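Local coordinates for protein UL37 (Suid herpesvirus 1, PDB 4K70) that is an inner tegument protein of herpesviruses, represented by its N-terminal half, and probably helps control viral trafficking in infected cells, at residues G35-P39 and A40-G44; L75-W78 and R79-H82; T188-A191 and L192-L196. One frame throughout, in Å; residues are numbered along the deposited sequence.

Contact 1. Residues G35-P39 and A40-G44; sequences GRETP and AGVRG
Thr38 and Gly41 meet at the start of helix 39-60, where Thr38 is the N-cap and its hydroxyl takes up a backbone N-H of the first turn. OG1 stands between the backbone N and the carbonyl carbon (chi1 69°), and from there it accepts from Gly41 N at 3.3 Å in a somewhat bent capping bond. Threonine suits the place because its short side chain can fold back on the helix end, and Gly41, having no side chain, leaves room for the capping hydroxyl. The carbonyl of Thr38 opens the helical ladder: Val42 N donates to Thr38 O at 2.8 Å, almost straight. Pro39 follows as the first helical residue, where the N-H that proline lacks would have no acceptor in a preceding turn; its own O accepts from Arg43 N at 2.9 Å. Outside the cap, Glu37 and Val42 cross at about a right angle, Glu37 CG lying 3.8 Å from Val42 CG2. CG2, anti to the carbonyl carbon, is the methyl that meets Glu37. A bend at chi2 (107°) lets the aliphatic part of Glu37 serve this apolar contact while its carboxylate goes on to the backbone N atoms of Met5 and Glu6 at the start of helix 4-12. One turn on from Pro39, Arg43 CB lies 3.0 Å from Pro39 O.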
ATOM      1  N   GLY A  35      17.888 -17.463   7.239  1.00 43.27           N
ATOM      2  CA  GLY A  35      17.036 -17.558   8.412  1.00 48.74           C
ATOM      3  C   GLY A  35      16.575 -16.230   8.991  1.00 49.57           C
ATOM      4  O   GLY A  35      17.392 -15.417   9.461  1.00 46.61           O
ATOM      5  N   ARG A  36      15.261 -16.015   8.973  1.00 38.60           N
ATOM      6  CA  ARG A  36      14.672 -14.822   9.574  1.00 36.99           C
ATOM      7  C   ARG A  36      14.643 -14.898  11.099  1.00 39.60           C
ATOM      8  O   ARG A  36      14.584 -15.976  11.676  1.00 40.07           O
ATOM      9  CB  ARG A  36      13.271 -14.561   9.023  1.00 37.49           C
ATOM     10  CG  ARG A  36      13.274 -14.008   7.603  1.00 45.03           C
ATOM     11  CD  ARG A  36      12.601 -12.644   7.558  1.00 39.17           C
ATOM     12  NE  ARG A  36      11.274 -12.741   6.986  1.00 44.31           N
ATOM     13  CZ  ARG A  36      10.336 -11.805   7.086  1.00 44.09           C
ATOM     14  NH1 ARG A  36      10.574 -10.687   7.755  1.00 30.96           N
ATOM     15  NH2 ARG A  36       9.153 -12.002   6.524  1.00 39.48           N
ATOM     16  N   GLU A  37      14.672 -13.732  11.734  1.00 36.62           N
ATOM     17  CA  GLU A  37      14.765 -13.622  13.177  1.00 37.11           C
ATOM     18  C   GLU A  37      13.748 -12.607  13.673  1.00 32.32           C
ATOM     19  O   GLU A  37      13.236 -11.802  12.899  1.00 30.76           O
ATOM     20  CB  GLU A  37      16.172 -13.173  13.573  1.00 38.16           C
ATOM     21  CG  GLU A  37      16.803 -14.046  14.652  1.00 46.83           C
ATOM     22  CD  GLU A  37      17.896 -14.952  14.108  1.00 50.05           C
ATOM     23  OE1 GLU A  37      18.414 -14.653  13.006  1.00 49.26           O
ATOM     24  OE2 GLU A  37      18.241 -15.957  14.782  1.00 50.01           O
ATOM     25  N   THR A  38      13.444 -12.650  14.961  1.00 28.11           N
ATOM     26  CA  THR A  38      12.494 -11.712  15.526  1.00 24.06           C
ATOM     27  C   THR A  38      13.213 -10.807  16.516  1.00 25.24           C
ATOM     28  O   THR A  38      14.309 -11.124  16.978  1.00 28.72           O
ATOM     29  CB  THR A  38      11.304 -12.431  16.211  1.00 30.13           C
ATOM     30  OG1 THR A  38      11.752 -13.106  17.393  1.00 23.03           O
ATOM     31  CG2 THR A  38      10.636 -13.437  15.256  1.00 28.49           C
ATOM     32  N   PRO A  39      12.612  -9.657  16.826  1.00 23.60           N
ATOM     33  CA  PRO A  39      13.223  -8.697  17.746  1.00 23.49           C
ATOM     34  C   PRO A  39      13.577  -9.319  19.103  1.00 26.84           C
ATOM     35  O   PRO A  39      14.684  -9.097  19.607  1.00 24.90           O
ATOM     36  CB  PRO A  39      12.149  -7.612  17.881  1.00 25.12           C
ATOM     37  CG  PRO A  39      11.421  -7.653  16.555  1.00 26.14           C
ATOM     38  CD  PRO A  39      11.432  -9.108  16.137  1.00 24.84           C
ATOM     39  N   ALA A  40      12.653 -10.083  19.681  1.00 25.18           N
ATOM     40  CA  ALA A  40      12.903 -10.774  20.940  1.00 23.51           C
ATOM     41  C   ALA A  40      14.012 -11.802  20.782  1.00 23.21           C
ATOM     42  O   ALA A  40      14.831 -11.986  21.681  1.00 28.48           O
ATOM     43  CB  ALA A  40      11.593 -11.454  21.467  1.00 25.10           C
ATOM     44  N   GLY A  41      14.034 -12.475  19.642  1.00 23.14           N
ATOM     45  CA  GLY A  41      15.061 -13.473  19.374  1.00 25.57           C
ATOM     46  C   GLY A  41      16.449 -12.865  19.274  1.00 30.36           C
ATOM     47  O   GLY A  41      17.401 -13.331  19.906  1.00 29.86           O
ATOM     48  N   VAL A  42      16.573 -11.811  18.480  1.00 26.89           N
ATOM     49  CA  VAL A  42      17.851 -11.115  18.372  1.00 28.39           C
ATOM     50  C   VAL A  42      18.260 -10.533  19.706  1.00 26.49           C
ATOM     51  O   VAL A  42      19.413 -10.626  20.097  1.00 29.30           O
ATOM     52  CB  VAL A  42      17.808  -9.998  17.320  1.00 25.95           C
ATOM     53  CG1 VAL A  42      19.094  -9.150  17.391  1.00 29.84           C
ATOM     54  CG2 VAL A  42      17.604 -10.598  15.942  1.00 25.17           C
ATOM     55  N   ARG A  43      17.305  -9.915  20.387  1.00 27.48           N
ATOM     56  CA  ARG A  43      17.527  -9.321  21.697  1.00 28.90           C
ATOM     57  C   ARG A  43      18.086 -10.336  22.703  1.00 31.28           C
ATOM     58  O   ARG A  43      18.977 -10.022  23.483  1.00 27.52           O
ATOM     59  CB  ARG A  43      16.211  -8.736  22.204  1.00 29.05           C
ATOM     60  CG  ARG A  43      16.339  -7.785  23.346  1.00 31.73           C
ATOM     61  CD  ARG A  43      15.175  -6.809  23.339  1.00 31.73           C
ATOM     62  NE  ARG A  43      13.887  -7.497  23.268  1.00 32.56           N
ATOM     63  CZ  ARG A  43      13.292  -8.079  24.307  1.00 35.31           C
ATOM     64  NH1 ARG A  43      13.871  -8.063  25.500  1.00 38.37           N
ATOM     65  NH2 ARG A  43      12.124  -8.678  24.150  1.00 33.40           N
ATOM     66  N   GLY A  44      17.578 -11.562  22.666  1.00 30.60           N
ATOM     67  CA  GLY A  44      18.080 -12.603  23.546  1.00 33.93           C
ATOM     68  C   GLY A  44      19.487 -13.075  23.213  1.00 31.57           C
ATOM     69  O   GLY A  44      20.214 -13.523  24.093  1.00 29.98           O
TER

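Contact 2. Residues L75-W78 and R79-H82; sequences LALW and RLRH
Arg79, which follows helix 63-78, turns its side chain back along the turn it has just left. CG is anti to the carbonyl carbon (chi1 -72°), and a bend at chi3 brings the guanidinium toward Leu75, with NH2 3.4 Å from Leu75 O at an oblique approach. A long, flexible arginine can span this distance while its charged end makes a cation-pi contact with Phe30 and a weak hydrogen bond from NH1 to Ala33 O. Next comes Leu80, whose N donates to Leu77 O at 3.2 Å. The bond is bent, 142° at the hydrogen, and the donor stands above the carbonyl plane. This i to i+3 bond closes a tighter loop than an alpha-helical one, as the chain leaves the helix at its C-terminal end. Leu80 CB also lies 3.1 Å from Leu77 O. Its CG is anti to the backbone N (chi1 -164°), and CD2 reaches 4.3 Å from Leu77 CD1. Both leucines pack on helix 89-98 and on Phe176 of helix 175-188, an apolar setting that suits branched chains. Beyond them the chain runs extended through Arg81 to His82, whose NE2 hydrogen-bonds Gly87 O; His82 binds calcium in another structure of this protein, an ion absent from this chain.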
ATOM      1  N   LEU A  75      23.589  -6.546   9.986  1.00 23.84           N
ATOM      2  CA  LEU A  75      23.359  -7.895   9.494  1.00 25.85           C
ATOM      3  C   LEU A  75      22.237  -8.578  10.267  1.00 29.27           C
ATOM      4  O   LEU A  75      21.455  -9.313   9.683  1.00 30.08           O
ATOM      5  CB  LEU A  75      24.636  -8.733   9.599  1.00 29.91           C
ATOM      6  CG  LEU A  75      25.806  -8.309   8.707  1.00 32.77           C
ATOM      7  CD1 LEU A  75      27.054  -9.136   9.034  1.00 34.13           C
ATOM      8  CD2 LEU A  75      25.418  -8.447   7.236  1.00 30.66           C
ATOM      9  N   ALA A  76      22.169  -8.325  11.571  1.00 26.79           N
ATOM     10  CA  ALA A  76      21.137  -8.916  12.428  1.00 31.68           C
ATOM     11  C   ALA A  76      19.763  -8.319  12.137  1.00 31.39           C
ATOM     12  O   ALA A  76      18.750  -9.008  12.177  1.00 34.06           O
ATOM     13  CB  ALA A  76      21.496  -8.720  13.903  1.00 30.15           C
ATOM     14  N   LEU A  77      19.733  -7.027  11.846  1.00 25.90           N
ATOM     15  CA  LEU A  77      18.477  -6.342  11.573  1.00 27.42           C
ATOM     16  C   LEU A  77      17.935  -6.671  10.187  1.00 27.12           C
ATOM     17  O   LEU A  77      16.732  -6.556   9.943  1.00 27.53           O
ATOM     18  CB  LEU A  77      18.664  -4.829  11.704  1.00 26.99           C
ATOM     19  CG  LEU A  77      18.338  -4.101  13.007  1.00 32.05           C
ATOM     20  CD1 LEU A  77      18.272  -5.046  14.190  1.00 33.36           C
ATOM     21  CD2 LEU A  77      19.357  -2.992  13.250  1.00 27.10           C
ATOM     22  N   TRP A  78      18.819  -7.094   9.287  1.00 25.56           N
ATOM     23  CA  TRP A  78      18.475  -7.223   7.866  1.00 29.20           C
ATOM     24  C   TRP A  78      17.364  -8.235   7.603  1.00 30.29           C
ATOM     25  O   TRP A  78      16.501  -8.030   6.741  1.00 25.98           O
ATOM     26  CB  TRP A  78      19.705  -7.645   7.068  1.00 25.81           C
ATOM     27  CG  TRP A  78      19.742  -7.146   5.645  1.00 27.07           C
ATOM     28  CD1 TRP A  78      18.850  -7.420   4.645  1.00 26.38           C
ATOM     29  CD2 TRP A  78      20.755  -6.309   5.058  1.00 29.52           C
ATOM     30  NE1 TRP A  78      19.241  -6.793   3.473  1.00 30.34           N
ATOM     31  CE2 TRP A  78      20.410  -6.112   3.704  1.00 31.14           C
ATOM     32  CE3 TRP A  78      21.926  -5.715   5.550  1.00 30.48           C
ATOM     33  CZ2 TRP A  78      21.186  -5.336   2.837  1.00 30.50           C
ATOM     34  CZ3 TRP A  78      22.699  -4.944   4.684  1.00 28.92           C
ATOM     35  CH2 TRP A  78      22.326  -4.767   3.344  1.00 27.63           C
ATOM     36  N   ARG A  79      17.405  -9.354   8.315  1.00 30.32           N
ATOM     37  CA  ARG A  79      16.417 -10.405   8.090  1.00 27.31           C
ATOM     38  C   ARG A  79      15.404 -10.443   9.221  1.00 30.43           C
ATOM     39  O   ARG A  79      14.885 -11.498   9.565  1.00 35.00           O
ATOM     40  CB  ARG A  79      17.097 -11.763   7.911  1.00 36.74           C
ATOM     41  CG  ARG A  79      17.839 -11.928   6.586  1.00 34.40           C
ATOM     42  CD  ARG A  79      18.928 -13.004   6.670  1.00 43.03           C
ATOM     43  NE  ARG A  79      20.045 -12.588   7.518  1.00 43.28           N
ATOM     44  CZ  ARG A  79      21.318 -12.535   7.126  1.00 47.90           C
ATOM     45  NH1 ARG A  79      21.659 -12.890   5.892  1.00 49.17           N
ATOM     46  NH2 ARG A  79      22.259 -12.128   7.976  1.00 45.31           N
ATOM     47  N   LEU A  80      15.102  -9.279   9.780  1.00 28.69           N
ATOM     48  CA  LEU A  80      14.242  -9.189  10.953  1.00 28.14           C
ATOM     49  C   LEU A  80      12.748  -9.349  10.615  1.00 31.37           C
ATOM     50  O   LEU A  80      12.237  -8.725   9.689  1.00 30.08           O
ATOM     51  CB  LEU A  80      14.497  -7.859  11.663  1.00 28.90           C
ATOM     52  CG  LEU A  80      13.993  -7.706  13.092  1.00 33.19           C
ATOM     53  CD1 LEU A  80      14.712  -8.697  13.987  1.00 29.74           C
ATOM     54  CD2 LEU A  80      14.204  -6.278  13.567  1.00 30.59           C
ATOM     55  N   ARG A  81      12.053 -10.199  11.364  1.00 29.99           N
ATOM     56  CA  ARG A  81      10.601 -10.307  11.247  1.00 29.35           C
ATOM     57  C   ARG A  81       9.935  -9.676  12.467  1.00 28.91           C
ATOM     58  O   ARG A  81       9.942 -10.249  13.561  1.00 28.16           O
ATOM     59  CB  ARG A  81      10.147 -11.762  11.095  1.00 32.58           C
ATOM     60  CG  ARG A  81       8.653 -11.872  10.752  1.00 38.85           C
ATOM     61  CD  ARG A  81       8.033 -13.198  11.143  1.00 41.31           C
ATOM     62  NE  ARG A  81       8.445 -14.290  10.271  1.00 45.75           N
ATOM     63  CZ  ARG A  81       7.975 -14.486   9.042  1.00 46.55           C
ATOM     64  NH1 ARG A  81       7.089 -13.645   8.509  1.00 42.16           N
ATOM     65  NH2 ARG A  81       8.415 -15.520   8.335  1.00 46.75           N
ATOM     66  N   HIS A  82       9.373  -8.489  12.274  1.00 23.85           N
ATOM     67  CA  HIS A  82       8.780  -7.732  13.363  1.00 23.08           C
ATOM     68  C   HIS A  82       7.276  -7.661  13.177  1.00 25.82           C
ATOM     69  O   HIS A  82       6.796  -7.414  12.075  1.00 24.46           O
ATOM     70  CB  HIS A  82       9.357  -6.309  13.402  1.00 21.36           C
ATOM     71  CG  HIS A  82       8.665  -5.411  14.381  1.00 22.56           C
ATOM     72  ND1 HIS A  82       8.486  -5.753  15.708  1.00 23.80           N
ATOM     73  CD2 HIS A  82       8.104  -4.191  14.231  1.00 19.75           C
ATOM     74  CE1 HIS A  82       7.846  -4.780  16.327  1.00 25.58           C
ATOM     75  NE2 HIS A  82       7.600  -3.818  15.451  1.00 25.01           N
TER

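Contact 3. Residues T188-A191 and L192-L196; sequences TNWA and LPLAL
Trp190 and Leu194 lie side by side and point the same way, one turn apart, with Leu194 CD2 coming to 4.0 Å from Trp190 CZ3. The approach to the indole is oblique. CG of Trp190 stands between its backbone N and carbonyl carbon (chi1 63°), which lays the indole alongside Ala191, its six-membered ring reaching Leu194; Ala191 CB lies over the centre of one face, 3.9 Å above the plane. Alanine's single methyl suits this close approach to the ring. At the polar end of the indole, NE1 makes a weak hydrogen bond to His187 O. Leu194 has CG anti to the backbone N (chi1 168°), and it also packs on Ala144 and Val147 of helix 144-149 and on Ile218 and Phe222 of helix 208-223. The backbone beneath these side chains is a type I beta turn, Thr188 to Ala191, that runs straight into helix 191-201. Leu192 N donates to Asn189 O at 3.2 Å from above the carbonyl plane, and an alpha-helical bond joins Ala195 N to Ala191 O at 2.9 Å, nearly straight. Pro193 fits this first turn because no N-H is required of it there; its CD packs 3.3 Å from Trp190 O. Within the turn, Asn189 uses ND2 to donate to Tyr388 O, close to the calcium-binding Asp386 and Asp387. Leu192 packs on Leu334 and Val337 of helix 333-342.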
ATOM      1  N   THR A 188      -3.540   3.388   5.787  1.00 26.01           N
ATOM      2  CA  THR A 188      -3.726   4.780   5.382  1.00 26.74           C
ATOM      3  C   THR A 188      -4.446   4.980   4.035  1.00 25.43           C
ATOM      4  O   THR A 188      -5.283   5.872   3.908  1.00 26.09           O
ATOM      5  CB  THR A 188      -2.365   5.519   5.337  1.00 25.81           C
ATOM      6  OG1 THR A 188      -1.494   4.830   4.428  1.00 28.03           O
ATOM      7  CG2 THR A 188      -1.721   5.531   6.721  1.00 26.70           C
ATOM      8  N   ASN A 189      -4.111   4.171   3.034  1.00 23.32           N
ATOM      9  CA  ASN A 189      -4.626   4.366   1.666  1.00 24.00           C
ATOM     10  C   ASN A 189      -6.157   4.342   1.516  1.00 26.23           C
ATOM     11  O   ASN A 189      -6.730   5.064   0.683  1.00 22.53           O
ATOM     12  CB  ASN A 189      -4.024   3.328   0.713  1.00 23.39           C
ATOM     13  CG  ASN A 189      -2.592   3.637   0.341  1.00 26.92           C
ATOM     14  OD1 ASN A 189      -2.213   4.794   0.232  1.00 32.08           O
ATOM     15  ND2 ASN A 189      -1.789   2.602   0.147  1.00 24.11           N
ATOM     16  N   TRP A 190      -6.803   3.490   2.306  1.00 23.49           N
ATOM     17  CA  TRP A 190      -8.241   3.274   2.215  1.00 23.19           C
ATOM     18  C   TRP A 190      -9.018   4.579   2.384  1.00 25.69           C
ATOM     19  O   TRP A 190     -10.129   4.718   1.879  1.00 28.41           O
ATOM     20  CB  TRP A 190      -8.683   2.263   3.279  1.00 25.17           C
ATOM     21  CG  TRP A 190      -8.436   2.786   4.638  1.00 28.51           C
ATOM     22  CD1 TRP A 190      -7.294   2.656   5.364  1.00 29.46           C
ATOM     23  CD2 TRP A 190      -9.328   3.584   5.423  1.00 29.15           C
ATOM     24  NE1 TRP A 190      -7.423   3.309   6.565  1.00 29.71           N
ATOM     25  CE2 TRP A 190      -8.663   3.891   6.624  1.00 30.55           C
ATOM     26  CE3 TRP A 190     -10.628   4.064   5.227  1.00 31.37           C
ATOM     27  CZ2 TRP A 190      -9.252   4.658   7.633  1.00 32.11           C
ATOM     28  CZ3 TRP A 190     -11.212   4.827   6.230  1.00 32.50           C
ATOM     29  CH2 TRP A 190     -10.523   5.115   7.416  1.00 31.37           C
ATOM     30  N   ALA A 191      -8.415   5.546   3.069  1.00 25.20           N
ATOM     31  CA  ALA A 191      -9.116   6.771   3.445  1.00 24.69           C
ATOM     32  C   ALA A 191      -9.302   7.758   2.292  1.00 28.27           C
ATOM     33  O   ALA A 191     -10.177   8.631   2.349  1.00 28.23           O
ATOM     34  CB  ALA A 191      -8.401   7.446   4.605  1.00 23.46           C
ATOM     35  N   LEU A 192      -8.472   7.642   1.256  1.00 26.16           N
ATOM     36  CA  LEU A 192      -8.511   8.607   0.151  1.00 25.66           C
ATOM     37  C   LEU A 192      -9.888   8.669  -0.553  1.00 22.97           C
ATOM     38  O   LEU A 192     -10.474   9.744  -0.676  1.00 23.73           O
ATOM     39  CB  LEU A 192      -7.371   8.346  -0.839  1.00 20.49           C
ATOM     40  CG  LEU A 192      -7.388   9.169  -2.137  1.00 26.94           C
ATOM     41  CD1 LEU A 192      -7.309  10.658  -1.837  1.00 21.38           C
ATOM     42  CD2 LEU A 192      -6.264   8.721  -3.066  1.00 22.07           C
ATOM     43  N   PRO A 193     -10.414   7.518  -0.999  1.00 22.20           N
ATOM     44  CA  PRO A 193     -11.737   7.482  -1.647  1.00 24.10           C
ATOM     45  C   PRO A 193     -12.858   7.988  -0.736  1.00 27.98           C
ATOM     46  O   PRO A 193     -13.837   8.564  -1.212  1.00 22.73           O
ATOM     47  CB  PRO A 193     -11.963   5.992  -1.912  1.00 27.85           C
ATOM     48  CG  PRO A 193     -10.615   5.390  -1.940  1.00 28.31           C
ATOM     49  CD  PRO A 193      -9.732   6.217  -1.049  1.00 22.89           C
ATOM     50  N   LEU A 194     -12.726   7.745   0.565  1.00 27.02           N
ATOM     51  CA  LEU A 194     -13.692   8.250   1.531  1.00 25.86           C
ATOM     52  C   LEU A 194     -13.628   9.773   1.601  1.00 24.88           C
ATOM     53  O   LEU A 194     -14.657  10.439   1.518  1.00 26.74           O
ATOM     54  CB  LEU A 194     -13.462   7.626   2.926  1.00 24.10           C
ATOM     55  CG  LEU A 194     -14.216   8.295   4.073  1.00 28.03           C
ATOM     56  CD1 LEU A 194     -15.710   8.282   3.814  1.00 27.19           C
ATOM     57  CD2 LEU A 194     -13.898   7.629   5.426  1.00 28.32           C
ATOM     58  N   ALA A 195     -12.421  10.317   1.775  1.00 25.69           N
ATOM     59  CA  ALA A 195     -12.219  11.769   1.790  1.00 27.11           C
ATOM     60  C   ALA A 195     -12.723  12.431   0.498  1.00 28.24           C
ATOM     61  O   ALA A 195     -13.368  13.487   0.527  1.00 27.25           O
ATOM     62  CB  ALA A 195     -10.741  12.102   1.999  1.00 24.90           C
ATOM     63  N   LEU A 196     -12.410  11.817  -0.634  1.00 21.53           N
ATOM     64  CA  LEU A 196     -12.887  12.340  -1.921  1.00 24.06           C
ATOM     65  C   LEU A 196     -14.413  12.345  -2.017  1.00 28.15           C
ATOM     66  O   LEU A 196     -14.996  13.308  -2.513  1.00 27.20           O
ATOM     67  CB  LEU A 196     -12.265  11.571  -3.085  1.00 19.99           C
ATOM     68  CG  LEU A 196     -10.763  11.830  -3.270  1.00 28.63           C
ATOM     69  CD1 LEU A 196     -10.117  10.839  -4.230  1.00 25.02           C
ATOM     70  CD2 LEU A 196     -10.514  13.262  -3.713  1.00 28.02           C
TER

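How the contacts relate
Contacts 1 and 2 touch, their centres about 7 Å apart, whereas contact 3 lies about 35 and 32 Å from them, centre to centre. In the joined pair, one helix begins as another ends: the loop before helix 39-60 runs beside the chain leaving helix 63-78, with Glu37 N and Arg79 O 3.1 Å apart, a probable hydrogen bond, and both contacts pack on helix 89-98. Contact 2 is wholly buried and mixes leucine packing with an arginine; contact 1 is partly buried, its polar cap on the exposed side, with Pro39 and Val42 buried. Contact 3, also partly buried, again starts a helix, but with an aromatic and aliphatic cluster in place of a threonine cap.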